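Local coordinates for protein probable hydrogenase maturation factor HypB (PDB 2HF9) that binds GTP and zinc and, through a low intrinsic GTPase activity, probably supports nickel insertion during maturation of [NiFe] hydrogenases, at residues V38-M44 and T140-V146; T149-D153 and V180-I184; M163-I169 and I194-E199. One frame throughout, in Å; residues are numbered along the deposited sequence.

Contact 1: V38-M44 and T140-V146; sequences VVAFDFM and THKRIVV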
loop_
_atom_site.group_PDB
_atom_site.type_symbol
_atom_site.label_atom_id
_atom_site.label_comp_id
_atom_site.label_asym_id
_atom_site.label_seq_id
_atom_site.Cartn_x
_atom_site.Cartn_y
_atom_site.Cartn_z
ATOM N N VAL A 38 12.971 -9.149 -26.013
ATOM C CA VAL A 38 12.989 -8.662 -24.633
ATOM C C VAL A 38 11.897 -9.378 -23.853
ATOM O O VAL A 38 10.766 -9.485 -24.321
ATOM C CB VAL A 38 12.772 -7.124 -24.554
ATOM C CG1 VAL A 38 12.829 -6.630 -23.105
ATOM C CG2 VAL A 38 13.795 -6.389 -25.400
ATOM N N VAL A 39 12.247 -9.889 -22.676
ATOM C CA VAL A 39 11.254 -10.475 -21.784
ATOM C C VAL A 39 11.012 -9.494 -20.639
ATOM O O VAL A 39 11.950 -9.107 -19.935
ATOM C CB VAL A 39 11.674 -11.878 -21.269
ATOM C CG1 VAL A 39 10.535 -12.516 -20.483
ATOM C CG2 VAL A 39 12.066 -12.785 -22.438
ATOM N N ALA A 40 9.756 -9.081 -20.481
ATOM C CA ALA A 40 9.387 -8.035 -19.530
ATOM C C ALA A 40 8.589 -8.547 -18.335
ATOM O O ALA A 40 7.723 -9.414 -18.475
ATOM C CB ALA A 40 8.626 -6.923 -20.230
ATOM N N PHE A 41 8.882 -7.976 -17.169
ATOM C CA PHE A 41 8.269 -8.374 -15.906
ATOM C C PHE A 41 7.673 -7.169 -15.172
ATOM O O PHE A 41 8.344 -6.152 -14.974
ATOM C CB PHE A 41 9.297 -9.085 -15.010
ATOM C CG PHE A 41 9.788 -10.399 -15.562
ATOM C CD1 PHE A 41 10.871 -10.446 -16.437
ATOM C CD2 PHE A 41 9.177 -11.596 -15.192
ATOM C CE1 PHE A 41 11.329 -11.661 -16.947
ATOM C CE2 PHE A 41 9.635 -12.818 -15.692
ATOM C CZ PHE A 41 10.714 -12.846 -16.573
ATOM N N ASP A 42 6.410 -7.301 -14.774
ATOM C CA ASP A 42 5.699 -6.276 -14.015
ATOM C C ASP A 42 5.769 -6.619 -12.518
ATOM O O ASP A 42 5.184 -7.607 -12.073
ATOM C CB ASP A 42 4.244 -6.196 -14.515
ATOM C CG ASP A 42 3.398 -5.157 -13.778
ATOM O OD1 ASP A 42 3.898 -4.439 -12.893
ATOM O OD2 ASP A 42 2.202 -5.060 -14.101
ATOM N N PHE A 43 6.509 -5.806 -11.763
ATOM C CA PHE A 43 6.657 -5.979 -10.321
ATOM C C PHE A 43 5.655 -5.097 -9.588
ATOM O O PHE A 43 5.816 -3.875 -9.535
ATOM C CB PHE A 43 8.079 -5.628 -9.867
ATOM C CG PHE A 43 9.125 -6.608 -10.313
ATOM C CD1 PHE A 43 9.670 -6.531 -11.593
ATOM C CD2 PHE A 43 9.589 -7.590 -9.443
ATOM C CE1 PHE A 43 10.644 -7.433 -12.010
ATOM C CE2 PHE A 43 10.568 -8.497 -9.848
ATOM C CZ PHE A 43 11.096 -8.416 -11.136
ATOM N N MET A 44 4.620 -5.734 -9.048
ATOM C CA MET A 44 3.588 -5.073 -8.259
ATOM C C MET A 44 3.754 -5.433 -6.787
ATOM O O MET A 44 4.455 -6.386 -6.453
ATOM C CB MET A 44 2.192 -5.514 -8.725
ATOM C CG MET A 44 1.792 -5.038 -10.119
ATOM S SD MET A 44 0.270 -5.833 -10.683
ATOM C CE MET A 44 0.888 -7.463 -11.110
ATOM N N THR A 140 3.535 -6.656 -20.434
ATOM C CA THR A 140 4.627 -7.500 -19.953
ATOM C C THR A 140 4.316 -8.969 -20.224
ATOM O O THR A 140 3.168 -9.332 -20.502
ATOM C CB THR A 140 4.881 -7.290 -18.435
ATOM O OG1 THR A 140 3.673 -7.539 -17.703
ATOM C CG2 THR A 140 5.337 -5.869 -18.161
ATOM N N HIS A 141 5.345 -9.807 -20.150
ATOM C CA HIS A 141 5.181 -11.250 -20.290
ATOM C C HIS A 141 4.682 -11.890 -18.999
ATOM O O HIS A 141 3.830 -12.778 -19.031
ATOM C CB HIS A 141 6.488 -11.891 -20.756
ATOM C CG HIS A 141 6.906 -11.450 -22.123
ATOM N ND1 HIS A 141 7.693 -10.340 -22.339
ATOM C CD2 HIS A 141 6.609 -11.947 -23.345
ATOM C CE1 HIS A 141 7.880 -10.184 -23.638
ATOM N NE2 HIS A 141 7.231 -11.145 -24.270
ATOM N N LYS A 142 5.208 -11.431 -17.864
ATOM C CA LYS A 142 4.799 -11.957 -16.563
ATOM C C LYS A 142 4.539 -10.866 -15.533
ATOM O O LYS A 142 5.121 -9.778 -15.579
ATOM C CB LYS A 142 5.832 -12.951 -16.005
ATOM C CG LYS A 142 6.079 -14.190 -16.855
ATOM C CD LYS A 142 4.910 -15.166 -16.838
ATOM C CE LYS A 142 5.124 -16.275 -17.859
ATOM N NZ LYS A 142 3.937 -17.163 -17.958
ATOM N N ARG A 143 3.658 -11.190 -14.594
ATOM C CA ARG A 143 3.325 -10.305 -13.499
ATOM C C ARG A 143 3.767 -10.927 -12.180
ATOM O O ARG A 143 3.498 -12.102 -11.910
ATOM C CB ARG A 143 1.829 -10.013 -13.508
ATOM C CG ARG A 143 1.394 -9.172 -14.707
ATOM C CD ARG A 143 -0.092 -9.291 -15.003
ATOM N NE ARG A 143 -0.934 -8.686 -13.968
ATOM C CZ ARG A 143 -1.277 -7.398 -13.923
ATOM N NH1 ARG A 143 -0.838 -6.548 -14.844
ATOM N NH2 ARG A 143 -2.047 -6.955 -12.940
ATOM N N ILE A 144 4.463 -10.133 -11.373
ATOM C CA ILE A 144 4.961 -10.584 -10.078
ATOM C C ILE A 144 4.344 -9.702 -8.998
ATOM O O ILE A 144 4.445 -8.475 -9.068
ATOM C CB ILE A 144 6.517 -10.524 -10.007
ATOM C CG1 ILE A 144 7.140 -11.407 -11.099
ATOM C CG2 ILE A 144 7.021 -10.912 -8.600
ATOM C CD1 ILE A 144 8.641 -11.267 -11.262
ATOM N N VAL A 145 3.675 -10.321 -8.028
ATOM C CA VAL A 145 3.142 -9.578 -6.889
ATOM C C VAL A 145 3.990 -9.874 -5.659
ATOM O O VAL A 145 4.125 -11.028 -5.240
ATOM C CB VAL A 145 1.634 -9.863 -6.622
ATOM C CG1 VAL A 145 1.157 -9.143 -5.356
ATOM C CG2 VAL A 145 0.792 -9.430 -7.804
ATOM N N VAL A 146 4.580 -8.816 -5.108
ATOM C CA VAL A 146 5.387 -8.916 -3.907
ATOM C C VAL A 146 4.599 -8.363 -2.725
ATOM O O VAL A 146 4.240 -7.188 -2.698
ATOM C CB VAL A 146 6.722 -8.130 -4.041
ATOM C CG1 VAL A 146 7.624 -8.383 -2.824
ATOM C CG2 VAL A 146 7.438 -8.502 -5.336
HETATM O O HOH W 1 1.363 -6.059 -16.481
#
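Ile144 lays its CD1 over one face of the Phe43 ring in a CH-pi contact, 29° off the ring normal; CD1 lies 3.7 Å from Phe43 CE2 and also 4.0 Å from Phe41 CD2, so one isoleucine tip bridges two aromatics on the same face of the sheet. The strands that carry them, 39-44 and 142-146, run parallel, 4.7 Å apart at closest approach and at 25°. The ladder alternates in the parallel manner: Asp42 N to Lys142 O (2.9 Å), Ile144 N to Asp42 O (2.7 Å), Met44 N to Ile144 O (2.7 Å) and Val146 N to Met44 O (2.8 Å). Where the second strand begins, a side chain extends the pairing: His141 ND1 accepts from Ala40 N at 3.0 Å, while its NE2 bonds to Asn34. On the other face, Asp42 OD2 and Arg143 NH1 form a long, purely electrostatic salt bridge (3.5 Å), supplemented by a water held by both groups and Thr140 OG1; Asp42 OD1 is taken by Asn126, and Arg143 NH2 by Pro133 O and Thr165. This pairs the central strand 39-45 of the P-loop NTPase sheet with its neighbour 142-148, Val146 touching the putative Walker A loop. Strand 121-125 flanks 39-45 on the side remote from 142-148, helix 51-62 packs on Phe43, and helix 211-224 packs on Phe41.

Contact 2: T149-D153 and V180-I184; sequences TTEGD and VGADI. With GSP (5'-guanosine-diphosphate-monothiophosphate), chain H.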
loop_
_atom_site.group_PDB
_atom_site.type_symbol
_atom_site.label_atom_id
_atom_site.label_comp_id
_atom_site.label_asym_id
_atom_site.label_seq_id
_atom_site.Cartn_x
_atom_site.Cartn_y
_atom_site.Cartn_z
ATOM N N THR A 149 5.539 -10.225 4.992
ATOM C CA THR A 149 4.978 -10.672 6.268
ATOM C C THR A 149 4.561 -9.501 7.165
ATOM O O THR A 149 3.599 -9.612 7.922
ATOM C CB THR A 149 5.963 -11.587 7.035
ATOM O OG1 THR A 149 7.136 -10.844 7.388
ATOM C CG2 THR A 149 6.367 -12.790 6.172
ATOM N N THR A 150 5.267 -8.377 7.043
ATOM C CA THR A 150 5.063 -7.224 7.923
ATOM C C THR A 150 3.767 -6.447 7.666
ATOM O O THR A 150 3.405 -5.565 8.450
ATOM C CB THR A 150 6.276 -6.269 7.919
ATOM O OG1 THR A 150 6.520 -5.781 6.590
ATOM C CG2 THR A 150 7.510 -6.986 8.436
ATOM N N GLU A 151 3.084 -6.781 6.575
ATOM C CA GLU A 151 1.771 -6.217 6.258
ATOM C C GLU A 151 0.652 -7.004 6.958
ATOM O O GLU A 151 -0.502 -6.584 6.968
ATOM C CB GLU A 151 1.555 -6.206 4.743
ATOM C CG GLU A 151 2.506 -5.272 3.982
ATOM C CD GLU A 151 3.076 -5.893 2.711
ATOM O OE1 GLU A 151 2.401 -6.745 2.089
ATOM O OE2 GLU A 151 4.207 -5.518 2.330
ATOM N N GLY A 152 1.008 -8.145 7.545
ATOM C CA GLY A 152 0.034 -9.028 8.185
ATOM C C GLY A 152 -0.269 -10.236 7.322
ATOM O O GLY A 152 -0.163 -10.178 6.089
ATOM N N ASP A 153 -0.654 -11.336 7.963
ATOM C CA ASP A 153 -0.890 -12.586 7.240
ATOM C C ASP A 153 -2.293 -12.729 6.624
ATOM O O ASP A 153 -2.632 -13.792 6.107
ATOM C CB ASP A 153 -0.520 -13.807 8.102
ATOM C CG ASP A 153 -1.347 -13.915 9.371
ATOM O OD1 ASP A 153 -2.400 -13.251 9.481
ATOM O OD2 ASP A 153 -0.932 -14.681 10.261
ATOM N N VAL A 180 6.070 -9.998 13.791
ATOM C CA VAL A 180 4.741 -9.428 13.522
ATOM C C VAL A 180 3.603 -10.396 13.844
ATOM O O VAL A 180 2.427 -10.016 13.812
ATOM C CB VAL A 180 4.581 -8.961 12.041
ATOM C CG1 VAL A 180 5.368 -7.693 11.792
ATOM C CG2 VAL A 180 4.993 -10.059 11.065
ATOM N N GLY A 181 3.954 -11.643 14.141
ATOM C CA GLY A 181 2.965 -12.681 14.426
ATOM C C GLY A 181 2.297 -13.223 13.174
ATOM O O GLY A 181 1.168 -13.715 13.234
ATOM N N ALA A 182 2.997 -13.136 12.042
ATOM C CA ALA A 182 2.472 -13.607 10.759
ATOM C C ALA A 182 2.748 -15.092 10.551
ATOM O O ALA A 182 3.851 -15.567 10.811
ATOM C CB ALA A 182 3.054 -12.792 9.610
ATOM N N ASP A 183 1.733 -15.812 10.079
ATOM C CA ASP A 183 1.837 -17.242 9.803
ATOM C C ASP A 183 2.146 -17.410 8.321
ATOM O O ASP A 183 1.253 -17.278 7.485
ATOM C CB ASP A 183 0.521 -17.943 10.174
ATOM C CG ASP A 183 0.591 -19.470 10.053
ATOM O OD1 ASP A 183 1.473 -20.004 9.347
ATOM O OD2 ASP A 183 -0.264 -20.143 10.670
ATOM N N ILE A 184 3.411 -17.687 8.002
ATOM C CA ILE A 184 3.852 -17.759 6.599
ATOM C C ILE A 184 3.267 -18.964 5.856
ATOM O O ILE A 184 3.010 -18.885 4.655
ATOM C CB ILE A 184 5.401 -17.702 6.429
ATOM C CG1 ILE A 184 6.094 -18.920 7.059
ATOM C CG2 ILE A 184 5.954 -16.387 6.978
ATOM C CD1 ILE A 184 7.579 -19.027 6.729
HETATM P PG GSP H . -4.946 -3.268 6.483
HETATM O O3B GSP H . -3.838 -3.346 7.648
HETATM S S1G GSP H . -4.511 -2.120 5.272
HETATM O O2G GSP H . -5.028 -4.692 5.900
HETATM O O3G GSP H . -6.296 -2.889 7.104
HETATM P PB GSP H . -3.791 -2.411 8.961
HETATM O O1B GSP H . -3.132 -1.140 8.597
HETATM O O2B GSP H . -5.104 -2.238 9.609
HETATM P PA GSP H . -3.067 -4.274 11.052
HETATM O O1A GSP H . -3.594 -3.612 12.263
HETATM O O2A GSP H . -3.948 -5.370 10.578
HETATM O O3A GSP H . -2.743 -3.196 9.904
HETATM O "O5'" GSP H . -1.581 -4.807 11.362
HETATM C "C5'" GSP H . -0.857 -5.546 10.399
HETATM C "C4'" GSP H . 0.154 -6.435 11.119
HETATM O "O4'" GSP H . 1.149 -5.633 11.734
HETATM C "C3'" GSP H . -0.493 -7.246 12.231
HETATM O "O3'" GSP H . 0.068 -8.536 12.187
HETATM C "C2'" GSP H . -0.085 -6.540 13.509
HETATM O "O2'" GSP H . 0.044 -7.445 14.575
HETATM C "C1'" GSP H . 1.251 -5.935 13.115
HETATM N N9 GSP H . 1.635 -4.715 13.845
HETATM C C8 GSP H . 0.961 -3.519 13.927
HETATM N N7 GSP H . 1.704 -2.671 14.678
HETATM C C5 GSP H . 2.839 -3.300 15.062
HETATM C C6 GSP H . 3.942 -2.910 15.823
HETATM O O6 GSP H . 4.008 -1.785 16.308
HETATM N N1 GSP H . 4.972 -3.805 16.039
HETATM C C2 GSP H . 4.913 -5.079 15.505
HETATM N N2 GSP H . 5.899 -5.942 15.711
HETATM N N3 GSP H . 3.820 -5.459 14.751
HETATM C C4 GSP H . 2.805 -4.584 14.533
#
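This is a loop-to-loop contact at the nucleotide end of the P-loop NTPase fold, placed at the dimer interface. The turn after strand 142-148 packs against the end of helix 177-180, and both border a GSP that is also hydrogen-bonded to Thr52 N, Leu53 N and Asp175 OD1 of the second subunit. The packing is small: Val180 CG2 rests against the carbonyl Thr149 O at 3.5 Å, Val180 CG1 lies 4.0 Å from Thr150 CG2, Ala182 CB sits 4.1 Å from Thr149 CB, and Thr149 CG2 meets Ile184 CG2 at 3.7 Å. Thr149 OG1 turns to Lys173 O. Towards the nucleotide, Val180 O accepts a weak hydrogen bond from GSP O3' (3.2 Å), beside Ala179 O, another partner of the nucleotide; Gly152 CA comes within 3.9 Å of GSP C4'. A side chain on Gly152 would crowd GSP C5' and strike the preceding carbonyl, so glycine suits this position. Thr150 also packs on Thr150 of the second subunit. Gly181, with positive phi, is the C-prime residue of a Schellman motif closing helix 177-180, and Asp183 N-caps the next helix, its OD1 taking Lys186 N. The single hydrogen bond between the two segments falls at this junction: Asp183 N donates to Asp153 OD2, 2.9 Å away at 158°.

Contact 3: M163-I169 and I194-E199; sequences MKTADLI and INPDAE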
loop_
_atom_site.group_PDB
_atom_site.type_symbol
_atom_site.label_atom_id
_atom_site.label_comp_id
_atom_site.label_asym_id
_atom_site.label_seq_id
_atom_site.Cartn_x
_atom_site.Cartn_y
_atom_site.Cartn_z
ATOM N N MET A 163 -4.089 -10.742 -6.692
ATOM C CA MET A 163 -3.435 -12.045 -6.543
ATOM C C MET A 163 -3.733 -12.960 -7.717
ATOM O O MET A 163 -2.859 -13.695 -8.173
ATOM C CB MET A 163 -3.833 -12.726 -5.226
ATOM C CG MET A 163 -3.378 -11.995 -3.978
ATOM S SD MET A 163 -1.600 -11.698 -3.896
ATOM C CE MET A 163 -1.589 -10.375 -2.695
ATOM N N LYS A 164 -4.965 -12.893 -8.216
ATOM C CA LYS A 164 -5.383 -13.686 -9.375
ATOM C C LYS A 164 -4.707 -13.265 -10.678
ATOM O O LYS A 164 -4.724 -14.016 -11.657
ATOM C CB LYS A 164 -6.904 -13.640 -9.540
ATOM C CG LYS A 164 -7.673 -14.319 -8.423
ATOM C CD LYS A 164 -9.159 -14.348 -8.741
ATOM C CE LYS A 164 -9.979 -14.693 -7.510
ATOM N NZ LYS A 164 -10.293 -13.469 -6.709
ATOM N N THR A 165 -4.121 -12.068 -10.695
ATOM C CA THR A 165 -3.442 -11.566 -11.896
ATOM C C THR A 165 -1.947 -11.905 -11.893
ATOM O O THR A 165 -1.249 -11.679 -12.881
ATOM C CB THR A 165 -3.648 -10.034 -12.093
ATOM O OG1 THR A 165 -2.849 -9.304 -11.152
ATOM C CG2 THR A 165 -5.118 -9.655 -11.915
ATOM N N ALA A 166 -1.472 -12.474 -10.787
ATOM C CA ALA A 166 -0.053 -12.781 -10.621
ATOM C C ALA A 166 0.341 -14.117 -11.243
ATOM O O ALA A 166 -0.406 -15.099 -11.164
ATOM C CB ALA A 166 0.316 -12.761 -9.147
ATOM N N ASP A 167 1.518 -14.135 -11.863
ATOM C CA ASP A 167 2.153 -15.362 -12.328
ATOM C C ASP A 167 3.104 -15.881 -11.252
ATOM O O ASP A 167 3.347 -17.089 -11.140
ATOM C CB ASP A 167 2.916 -15.096 -13.623
ATOM C CG ASP A 167 2.002 -14.647 -14.751
ATOM O OD1 ASP A 167 1.178 -15.464 -15.204
ATOM O OD2 ASP A 167 2.109 -13.479 -15.178
ATOM N N LEU A 168 3.643 -14.947 -10.473
ATOM C CA LEU A 168 4.463 -15.258 -9.316
ATOM C C LEU A 168 3.996 -14.427 -8.129
ATOM O O LEU A 168 3.838 -13.211 -8.236
ATOM C CB LEU A 168 5.949 -14.979 -9.596
ATOM C CG LEU A 168 6.910 -15.047 -8.401
ATOM C CD1 LEU A 168 7.053 -16.469 -7.863
ATOM C CD2 LEU A 168 8.278 -14.451 -8.734
ATOM N N ILE A 169 3.780 -15.100 -7.002
ATOM C CA ILE A 169 3.474 -14.424 -5.750
ATOM C C ILE A 169 4.653 -14.623 -4.795
ATOM O O ILE A 169 5.021 -15.755 -4.452
ATOM C CB ILE A 169 2.143 -14.915 -5.142
ATOM C CG1 ILE A 169 0.981 -14.557 -6.079
ATOM C CG2 ILE A 169 1.921 -14.294 -3.765
ATOM C CD1 ILE A 169 -0.308 -15.336 -5.852
ATOM N N ILE A 194 -5.975 -19.131 -3.779
ATOM C CA ILE A 194 -6.583 -18.021 -4.515
ATOM C C ILE A 194 -6.131 -18.002 -5.979
ATOM O O ILE A 194 -6.923 -17.701 -6.873
ATOM C CB ILE A 194 -6.339 -16.673 -3.792
ATOM C CG1 ILE A 194 -7.120 -16.651 -2.472
ATOM C CG2 ILE A 194 -6.749 -15.488 -4.667
ATOM C CD1 ILE A 194 -6.670 -15.596 -1.470
ATOM N N ASN A 195 -4.866 -18.349 -6.211
ATOM C CA ASN A 195 -4.323 -18.467 -7.563
ATOM C C ASN A 195 -3.545 -19.777 -7.750
ATOM O O ASN A 195 -2.314 -19.796 -7.638
ATOM C CB ASN A 195 -3.446 -17.250 -7.914
ATOM C CG ASN A 195 -3.115 -17.177 -9.397
ATOM O OD1 ASN A 195 -3.293 -18.148 -10.137
ATOM N ND2 ASN A 195 -2.628 -16.023 -9.839
ATOM N N PRO A 196 -4.270 -20.883 -8.033
ATOM C CA PRO A 196 -3.676 -22.208 -8.224
ATOM C C PRO A 196 -2.650 -22.292 -9.353
ATOM O O PRO A 196 -1.825 -23.205 -9.355
ATOM C CB PRO A 196 -4.886 -23.092 -8.552
ATOM C CG PRO A 196 -6.044 -22.389 -7.967
ATOM C CD PRO A 196 -5.737 -20.930 -8.161
ATOM N N ASP A 197 -2.703 -21.352 -10.296
ATOM C CA ASP A 197 -1.807 -21.359 -11.455
ATOM C C ASP A 197 -0.484 -20.626 -11.211
ATOM O O ASP A 197 0.479 -20.821 -11.954
ATOM C CB ASP A 197 -2.513 -20.780 -12.691
ATOM C CG ASP A 197 -3.680 -21.641 -13.161
ATOM O OD1 ASP A 197 -3.703 -22.858 -12.871
ATOM O OD2 ASP A 197 -4.582 -21.090 -13.824
ATOM N N ALA A 198 -0.438 -19.800 -10.167
ATOM C CA ALA A 198 0.747 -18.992 -9.859
ATOM C C ALA A 198 1.859 -19.792 -9.181
ATOM O O ALA A 198 1.595 -20.782 -8.500
ATOM C CB ALA A 198 0.362 -17.804 -8.989
ATOM N N GLU A 199 3.102 -19.353 -9.373
ATOM C CA GLU A 199 4.206 -19.825 -8.543
ATOM C C GLU A 199 4.168 -19.025 -7.249
ATOM O O GLU A 199 3.898 -17.824 -7.270
ATOM C CB GLU A 199 5.554 -19.647 -9.245
ATOM C CG GLU A 199 5.778 -20.582 -10.436
ATOM C CD GLU A 199 5.635 -22.052 -10.068
ATOM O OE1 GLU A 199 6.338 -22.513 -9.142
ATOM O OE2 GLU A 199 4.809 -22.742 -10.703
HETATM O O HOH W 2 2.832 -18.874 -13.145
#
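Asn195, with chi1 t and chi2 near -15°, directs its amide in two ways. Its ND2 reaches back across the contact to donate to Met163 O (2.9 Å), the carbonyl that also closes the type I turn from Met163 to Ala166. Its OD1 accepts Asp197 N at 3.3 Å, an Asx turn, and more weakly Ala198 N at 3.3 Å, within a second type I turn, from Asn195 to Ala198. Both turns lead into neighbouring strands of the parallel sheet, 168-172 and the outermost one, 199-202, which are joined by helix 184-194 in a beta-alpha-beta crossover; their pairing starts with Glu199 N to Asp167 O (2.9 Å) and Ile169 N to Glu199 O (2.7 Å). Ile169 (m, t) extends CD1 to 4.0 Å from Ala198 CB. Leu168 (t, p) turns CD1 to within 3.8 Å of Glu199 CB and packs, like Glu199, on Phe217 of helix 211-224. The CB of Met163 meets Ile194 CG2 at 4.1 Å although its m, m, t chain then leads away; Lys164 CG is 4.0 Å from the same CG2. Asp167 (chi1 m) points away from the partner segment, and its OD2 takes Arg143 N.

Contact 1 comes first along the chain: strand 39-45 meets strand 142-148, closing a long loop that contains strands 68-74, 90-95 and 121-125 and helices 51-62, 78-85 and 104-111. Contact 2 opens just beyond it, at residue 149. Before its second segment arrives at 180, contact 3 has opened at 163, and it closes only after helix 184-194, so contacts 2 and 3 cross, while each follows contact 1 in series. Contacts 1 and 3 touch through adjoining strands, with Val145 N 2.9 Å from Leu168 O, building the sheet out to 199-202; contact 2 stands apart, joining loops at the nucleotide and subunit interface.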